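Local coordinates for dihydropteroate synthase (Stenotrophomonas maltophilia, PDB 7L6P), which probably catalyses the condensation of para-aminobenzoate with 6-hydroxymethyl-7,8-dihydropterin diphosphate to give 7,8-dihydropteroate, the immediate precursor of folate derivatives, at residues Ala65-Ile70 against Ala265-Val270; Gly176-Arg181 against Ile197-Gly202; Ile259-Gly264 against Lys281-Val286. All blocks are in the same frame, centred on the assembly; numbering follows the deposited sequence.

Interaction 1 of 3, residues Ala65-Ile70 against Ala265-Val270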
# COMPACT_ATOMS: atom_id res chain seq x y z
N ALA A 65 11.46 -0.77 -13.03
CA ALA A 65 12.45 -1.41 -12.17
C ALA A 65 13.79 -0.71 -12.27
O ALA A 65 14.24 -0.37 -13.37
CB ALA A 65 12.58 -2.89 -12.53
N ASP A 66 14.41 -0.44 -11.11
CA ASP A 66 15.74 0.15 -11.07
C ASP A 66 16.84 -0.88 -11.18
O ASP A 66 17.98 -0.53 -11.50
CB ASP A 66 15.94 0.92 -9.76
CG ASP A 66 14.86 1.96 -9.53
OD1 ASP A 66 14.92 3.07 -10.14
OD2 ASP A 66 13.91 1.64 -8.77
N LEU A 67 16.54 -2.15 -10.94
CA LEU A 67 17.53 -3.20 -11.06
C LEU A 67 16.80 -4.53 -11.15
O LEU A 67 15.62 -4.64 -10.80
CB LEU A 67 18.53 -3.18 -9.88
CG LEU A 67 18.07 -3.48 -8.45
CD1 LEU A 67 19.29 -3.79 -7.56
CD2 LEU A 67 17.25 -2.35 -7.86
N LEU A 68 17.50 -5.53 -11.68
CA LEU A 68 16.93 -6.84 -11.93
C LEU A 68 17.74 -7.92 -11.23
O LEU A 68 18.96 -7.80 -11.08
CB LEU A 68 16.88 -7.12 -13.43
CG LEU A 68 16.05 -6.13 -14.24
CD1 LEU A 68 16.15 -6.48 -15.71
CD2 LEU A 68 14.58 -6.14 -13.79
N ASP A 69 17.07 -8.97 -10.78
CA ASP A 69 17.71 -10.07 -10.06
C ASP A 69 17.49 -11.35 -10.85
O ASP A 69 16.35 -11.79 -11.00
CB ASP A 69 17.16 -10.21 -8.65
CG ASP A 69 18.07 -11.04 -7.76
OD1 ASP A 69 19.31 -10.90 -7.91
OD2 ASP A 69 17.55 -11.84 -6.94
N ILE A 70 18.58 -11.96 -11.32
CA ILE A 70 18.52 -13.12 -12.21
C ILE A 70 18.84 -14.38 -11.42
O ILE A 70 19.89 -14.46 -10.78
CB ILE A 70 19.48 -12.95 -13.40
CG1 ILE A 70 19.36 -11.56 -14.01
CG2 ILE A 70 19.22 -14.02 -14.45
CD1 ILE A 70 17.97 -11.19 -14.42
N ALA A 265 13.94 0.17 4.62
CA ALA A 265 14.39 -0.55 3.43
C ALA A 265 14.60 0.43 2.29
O ALA A 265 13.74 1.27 2.01
CB ALA A 265 13.37 -1.60 3.03
N ARG A 266 15.76 0.34 1.63
CA ARG A 266 16.00 1.18 0.47
C ARG A 266 16.00 0.42 -0.85
O ARG A 266 16.03 1.05 -1.91
CB ARG A 266 17.31 1.95 0.63
CG ARG A 266 17.16 3.21 1.49
CD ARG A 266 16.06 4.15 0.93
NE ARG A 266 15.66 5.18 1.89
CZ ARG A 266 14.66 5.05 2.76
NH1 ARG A 266 13.92 3.94 2.81
NH2 ARG A 266 14.41 6.04 3.61
N ILE A 267 15.91 -0.91 -0.82
CA ILE A 267 15.61 -1.68 -2.01
C ILE A 267 14.49 -2.66 -1.66
O ILE A 267 14.51 -3.28 -0.60
CB ILE A 267 16.84 -2.44 -2.55
CG1 ILE A 267 18.00 -1.48 -2.79
CG2 ILE A 267 16.48 -3.17 -3.85
CD1 ILE A 267 19.25 -2.17 -3.37
N VAL A 268 13.53 -2.80 -2.57
CA VAL A 268 12.48 -3.80 -2.45
C VAL A 268 12.56 -4.71 -3.65
O VAL A 268 12.77 -4.27 -4.78
CB VAL A 268 11.07 -3.17 -2.31
CG1 VAL A 268 10.91 -2.54 -0.92
CG2 VAL A 268 10.82 -2.14 -3.42
N ARG A 269 12.46 -6.00 -3.39
CA ARG A 269 12.53 -7.04 -4.40
C ARG A 269 11.11 -7.55 -4.66
O ARG A 269 10.46 -8.06 -3.75
CB ARG A 269 13.45 -8.16 -3.91
CG ARG A 269 13.77 -9.22 -4.91
CD ARG A 269 14.77 -10.17 -4.32
NE ARG A 269 15.13 -11.21 -5.27
CZ ARG A 269 14.44 -12.32 -5.41
NH1 ARG A 269 13.41 -12.60 -4.63
NH2 ARG A 269 14.79 -13.19 -6.36
N VAL A 270 10.60 -7.34 -5.88
CA VAL A 270 9.17 -7.48 -6.16
C VAL A 270 8.96 -8.17 -7.50
O VAL A 270 9.80 -8.08 -8.40
CB VAL A 270 8.43 -6.12 -6.17
CG1 VAL A 270 8.80 -5.25 -4.98
CG2 VAL A 270 8.74 -5.37 -7.44

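Interaction 2 of 3, residues Gly176-Arg181 against Ile197-Gly202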
# COMPACT_ATOMS: atom_id res chain seq x y z
N GLY A 176 22.12 -10.60 15.52
CA GLY A 176 23.40 -11.22 15.85
C GLY A 176 24.00 -11.94 14.66
O GLY A 176 25.20 -11.83 14.39
N PHE A 177 23.15 -12.61 13.89
CA PHE A 177 23.62 -13.30 12.69
C PHE A 177 24.24 -12.32 11.71
O PHE A 177 25.37 -12.51 11.26
CB PHE A 177 22.47 -14.05 12.03
CG PHE A 177 22.81 -14.63 10.67
CD1 PHE A 177 22.64 -13.89 9.50
CD2 PHE A 177 23.22 -15.96 10.55
CE1 PHE A 177 22.92 -14.43 8.24
CE2 PHE A 177 23.50 -16.50 9.29
CZ PHE A 177 23.36 -15.72 8.14
N LEU A 178 23.49 -11.26 11.38
CA LEU A 178 23.98 -10.30 10.39
C LEU A 178 25.27 -9.64 10.85
O LEU A 178 26.19 -9.45 10.05
CB LEU A 178 22.91 -9.26 10.09
CG LEU A 178 21.64 -9.75 9.40
CD1 LEU A 178 20.69 -8.58 9.16
CD2 LEU A 178 21.99 -10.42 8.09
N VAL A 179 25.34 -9.25 12.12
CA VAL A 179 26.59 -8.70 12.65
C VAL A 179 27.77 -9.61 12.33
O VAL A 179 28.85 -9.15 11.94
CB VAL A 179 26.48 -8.45 14.17
CG1 VAL A 179 27.87 -8.37 14.79
CG2 VAL A 179 25.71 -7.18 14.45
N GLN A 180 27.56 -10.93 12.43
CA GLN A 180 28.66 -11.87 12.25
C GLN A 180 29.00 -12.08 10.79
O GLN A 180 30.18 -12.23 10.45
CB GLN A 180 28.33 -13.22 12.91
CG GLN A 180 29.51 -14.11 13.13
CD GLN A 180 29.79 -15.00 11.94
OE1 GLN A 180 28.95 -15.18 11.08
NE2 GLN A 180 31.00 -15.56 11.89
N ARG A 181 28.01 -12.05 9.91
CA ARG A 181 28.27 -12.12 8.48
C ARG A 181 28.97 -10.86 7.99
O ARG A 181 29.85 -10.94 7.12
CB ARG A 181 26.96 -12.34 7.71
CG ARG A 181 26.16 -13.56 8.13
CD ARG A 181 27.03 -14.79 8.23
NE ARG A 181 27.75 -15.06 6.99
CZ ARG A 181 28.93 -15.68 6.93
NH1 ARG A 181 29.54 -16.11 8.02
NH2 ARG A 181 29.51 -15.86 5.75
N ILE A 197 22.30 -5.68 3.74
CA ILE A 197 21.66 -6.72 4.53
C ILE A 197 20.25 -6.95 3.99
O ILE A 197 19.63 -6.09 3.36
CB ILE A 197 21.60 -6.38 6.02
CG1 ILE A 197 20.87 -5.05 6.20
CG2 ILE A 197 23.04 -6.33 6.62
CD1 ILE A 197 20.58 -4.70 7.63
N ASP A 198 19.75 -8.14 4.29
CA ASP A 198 18.41 -8.56 3.91
C ASP A 198 17.88 -9.42 5.04
O ASP A 198 18.55 -10.38 5.46
CB ASP A 198 18.49 -9.34 2.59
CG ASP A 198 17.15 -9.87 2.12
OD1 ASP A 198 16.14 -9.76 2.86
OD2 ASP A 198 17.14 -10.45 1.01
N LEU A 199 16.70 -9.07 5.56
CA LEU A 199 16.20 -9.80 6.72
C LEU A 199 15.70 -11.19 6.36
O LEU A 199 15.50 -12.02 7.26
CB LEU A 199 15.12 -8.98 7.44
CG LEU A 199 15.56 -7.60 7.97
CD1 LEU A 199 14.44 -6.93 8.75
CD2 LEU A 199 16.85 -7.71 8.83
N GLY A 200 15.49 -11.47 5.08
CA GLY A 200 15.06 -12.78 4.62
C GLY A 200 13.67 -13.14 5.09
O GLY A 200 13.46 -14.21 5.66
N PHE A 201 12.70 -12.26 4.86
CA PHE A 201 11.32 -12.60 5.20
C PHE A 201 10.92 -13.93 4.58
O PHE A 201 11.23 -14.19 3.41
CB PHE A 201 10.39 -11.49 4.75
CG PHE A 201 10.62 -10.19 5.43
CD1 PHE A 201 10.31 -10.04 6.77
CD2 PHE A 201 11.09 -9.08 4.73
CE1 PHE A 201 10.49 -8.84 7.40
CE2 PHE A 201 11.29 -7.88 5.36
CZ PHE A 201 10.99 -7.75 6.70
N GLY A 202 10.27 -14.78 5.36
CA GLY A 202 9.80 -16.07 4.88
C GLY A 202 10.80 -17.22 4.98
O GLY A 202 10.38 -18.38 4.97

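Interaction 3 of 3, residues Ile259-Gly264 against Lys281-Val286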
# COMPACT_ATOMS: atom_id res chain seq x y z
N ILE A 259 5.42 -0.40 3.78
CA ILE A 259 5.76 -0.42 5.20
C ILE A 259 7.24 -0.69 5.38
O ILE A 259 7.90 -0.09 6.24
CB ILE A 259 4.91 -1.46 5.94
CG1 ILE A 259 3.42 -1.11 5.85
CG2 ILE A 259 5.41 -1.65 7.39
CD1 ILE A 259 2.50 -2.24 6.31
N ALA A 260 7.78 -1.64 4.62
CA ALA A 260 9.21 -1.94 4.71
C ALA A 260 10.04 -0.71 4.38
O ALA A 260 11.09 -0.47 5.00
CB ALA A 260 9.56 -3.10 3.77
N VAL A 261 9.62 0.07 3.38
CA VAL A 261 10.36 1.27 3.01
C VAL A 261 10.22 2.34 4.08
O VAL A 261 11.18 3.03 4.44
CB VAL A 261 9.92 1.75 1.63
CG1 VAL A 261 10.43 3.19 1.35
CG2 VAL A 261 10.40 0.78 0.60
N GLN A 262 9.01 2.49 4.63
CA GLN A 262 8.85 3.45 5.72
C GLN A 262 9.75 3.13 6.91
O GLN A 262 10.08 4.03 7.69
CB GLN A 262 7.40 3.49 6.17
CG GLN A 262 6.43 3.96 5.09
CD GLN A 262 4.99 3.82 5.51
OE1 GLN A 262 4.62 2.88 6.21
NE2 GLN A 262 4.17 4.79 5.10
N ARG A 263 10.11 1.87 7.09
CA ARG A 263 10.91 1.47 8.24
C ARG A 263 12.37 1.22 7.88
O ARG A 263 13.10 0.64 8.68
CB ARG A 263 10.27 0.27 8.92
CG ARG A 263 8.80 0.57 9.20
CD ARG A 263 8.14 -0.25 10.30
NE ARG A 263 6.79 0.26 10.49
CZ ARG A 263 6.10 0.16 11.61
NH1 ARG A 263 6.59 -0.47 12.67
NH2 ARG A 263 4.92 0.77 11.71
N GLY A 264 12.80 1.67 6.71
CA GLY A 264 14.21 1.84 6.41
C GLY A 264 14.73 1.06 5.22
O GLY A 264 15.89 1.27 4.85
N LYS A 281 5.85 6.24 -5.43
CA LYS A 281 5.72 7.63 -5.86
C LYS A 281 4.74 8.37 -4.96
O LYS A 281 5.01 9.51 -4.56
CB LYS A 281 5.29 7.69 -7.32
CG LYS A 281 6.39 7.29 -8.28
CD LYS A 281 5.96 7.55 -9.71
CE LYS A 281 7.08 7.29 -10.71
NZ LYS A 281 6.59 7.64 -12.10
N ILE A 282 3.63 7.72 -4.59
CA ILE A 282 2.71 8.33 -3.63
C ILE A 282 3.43 8.58 -2.31
O ILE A 282 3.28 9.64 -1.69
CB ILE A 282 1.45 7.46 -3.45
CG1 ILE A 282 0.77 7.25 -4.81
CG2 ILE A 282 0.51 8.06 -2.40
CD1 ILE A 282 0.52 8.55 -5.56
N TRP A 283 4.22 7.61 -1.86
CA TRP A 283 4.96 7.79 -0.62
C TRP A 283 5.87 9.00 -0.71
O TRP A 283 5.85 9.88 0.16
CB TRP A 283 5.75 6.53 -0.30
CG TRP A 283 6.65 6.67 0.88
CD1 TRP A 283 8.01 6.46 0.91
CD2 TRP A 283 6.28 7.08 2.20
NE1 TRP A 283 8.48 6.67 2.18
CE2 TRP A 283 7.45 7.06 2.99
CE3 TRP A 283 5.06 7.44 2.80
CZ2 TRP A 283 7.44 7.39 4.35
CZ3 TRP A 283 5.05 7.77 4.15
CH2 TRP A 283 6.24 7.75 4.91
N GLN A 284 6.67 9.07 -1.78
CA GLN A 284 7.62 10.17 -1.94
C GLN A 284 6.91 11.51 -2.01
O GLN A 284 7.40 12.50 -1.46
CB GLN A 284 8.49 9.92 -3.17
CG GLN A 284 9.45 8.78 -2.92
CD GLN A 284 9.70 7.91 -4.14
OE1 GLN A 284 9.35 8.28 -5.27
NE2 GLN A 284 10.33 6.73 -3.92
N ALA A 285 5.76 11.58 -2.67
CA ALA A 285 5.06 12.86 -2.71
C ALA A 285 4.56 13.27 -1.33
O ALA A 285 4.68 14.44 -0.94
CB ALA A 285 3.91 12.81 -3.71
N VAL A 286 4.05 12.32 -0.55
CA VAL A 286 3.62 12.64 0.80
C VAL A 286 4.80 13.08 1.66
O VAL A 286 4.71 14.06 2.41
CB VAL A 286 2.90 11.44 1.44
CG1 VAL A 286 2.65 11.69 2.90
CG2 VAL A 286 1.60 11.15 0.73

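Interaction 1 of 3, residues Ala65-Ile70 against Ala265-Val270
Buried Asp-69 and partly exposed Arg-269 form a salt bridge between two strands that run side by side without being direct neighbours in the sheet. The guanidinium comes side-on and spends two nitrogens on one oxygen: Arg-269 NE lies 3.0 Å and Arg-269 NH2 3.1 Å from Asp-69 OD2. Both bonds are bent, the NE one less so (N-H...O 151°). OD2 lies close to the guanidinium plane and receives both donors on its anti side, away from OD1, while the carboxylate itself stands nearly perpendicular to the guanidinium (84°). The Arg-269 chain gets there extended as far as NE, with CG anti to the backbone N (chi1 -172°). Asp-69 OD2 also accepts from Asn-128 ND2, and OD1 bonds to Ser-107 OG, so the carboxylate is pinned at both oxygens. Arg-269 NH2 pairs in addition with Asp-109, whose OD2 lies close to Asp-69 OD2.

The apolar part is slighter. Leu-67 CD2 touches Ile-267 CG2 at 4.2 Å, the two side chains crossing at about a right angle in a lighter apolar touch.

The Arg-269 side chain also lies about 3 Å from an imidazole bound in the active site, at the C-terminal ends of the strands, where TIM barrels carry their active sites. Strands 67-71 and 267-270 flank strand 29-35, whose Met-31 touches both Leu-67 and Arg-269. On the outside of the barrel, Ile-70 packs on helix 84-101, and Val-268 packs on helices 250-262 and 273-287.

Interaction 2 of 3, residues Gly176-Arg181 against Ile197-Gly202
Leu-178 drives its branched end from helix 170-188 against Ile-197 and Leu-199, and one methyl does nearly all the work. Leu-178 CD1 sits 3.9 Å from Ile-197 CB, closest to the branch point of the isoleucine, with Ile-197 CG2 (4.1 Å) and the terminal Ile-197 CD1 (4.2 Å) also in reach of it. Leu-178 CD1 meets Leu-199 CD2 as well, at 4.0 Å. Leu-178 crosses both partners at about a right angle. The bond from CA to CB of Leu-199 leads away from the helix, but CG lies beside the backbone N (chi1 -60°), which brings CD2 back to the contact. The other methyl, Leu-178 CD2, looks toward the backbone, 4.3 Å from Asp-198 O.

This is the return leg of a beta-alpha-beta crossover in the TIM barrel: helix 170-188 links the adjacent parallel strands 149-152 and 195-198 and packs on the outside of the sheet. At the end of strand 195-198, Asp-198 OD1 accepts from Gly-200 N at 2.9 Å, an Asx turn that bends the chain into the loop. The Asp-198 side chain is about 4 Å from a bound imidazole.

The far side of the helix is looser: Val-179 points away from 197-202, and it and Gln-180 are exposed. Arg-181, by contrast, is buried. Its CG lies over one face of the Phe-177 ring, which has Leu-178 CD2 at its edge and His-153 as T-shaped partner. Arg-181 NH1 donates to Gln-180 OE1 at 3.3 Å, and Arg-181 NE donates to Gly-132 O.

Interaction 3 of 3, residues Ile259-Gly264 against Lys281-Val286
Gln-262 lies along one face of the Trp-283 indole, where its CG and NE2 make the two close approaches. Gln-262 CB is still 4.3 Å from Trp-283 CZ2. Gln-262 CG, held beside the backbone N (chi1 -63°), makes a CH-pi contact, 3.8 Å from the centroid of the six-membered ring of Trp-283 and 16° off its normal. Gln-262 CD stands farther off, 4.2 Å from Trp-283 CZ3, and Gln-262 NE2 ends over the same face, 3.2 Å from Trp-283 CZ3. The amide plane is inclined 70° to the ring, so the two groups do not stack flat. Val-261 adds an oblique touch, Val-261 CG1 to Trp-283 CD1 at 4.1 Å, at the pyrrole end of the indole.

Just beyond, a Schellman motif with Gly-264 as its C-prime residue closes helix 250-262. Trp-283 also packs on Arg-263 of the second subunit, so the helix pair belongs to the dimer interface. Both amide atoms of Gln-262 have hydrogen-bond partners outside the two segments, OE1 with NE2 of Gln-262 of the second subunit; the approach of NE2 to the ring need not be its sole interaction, and the intrachain contact is coupled to dimer packing.

Overall arrangement
Interactions 1 and 3 share the last part of the barrel: helix 250-262, strand 267-270 and helix 273-287 follow one another, and the contacts meet directly, with Ala-265 N 2.9 Å from Ala-260 O and Val-268 CG1 3.7 Å from Val-261 CG2. Their centres are 15 Å apart, which leads from the salt bridge out to the subunit boundary. Interaction 2 lies farther round the same barrel, its centre about 17 Å from that of interaction 1 and 22 Å from that of interaction 3, touching neither. Interactions 1 and 2 nevertheless both reach the imidazole in the active site, through Arg-269 and Asp-198, whereas interaction 3 lies at the dimer interface.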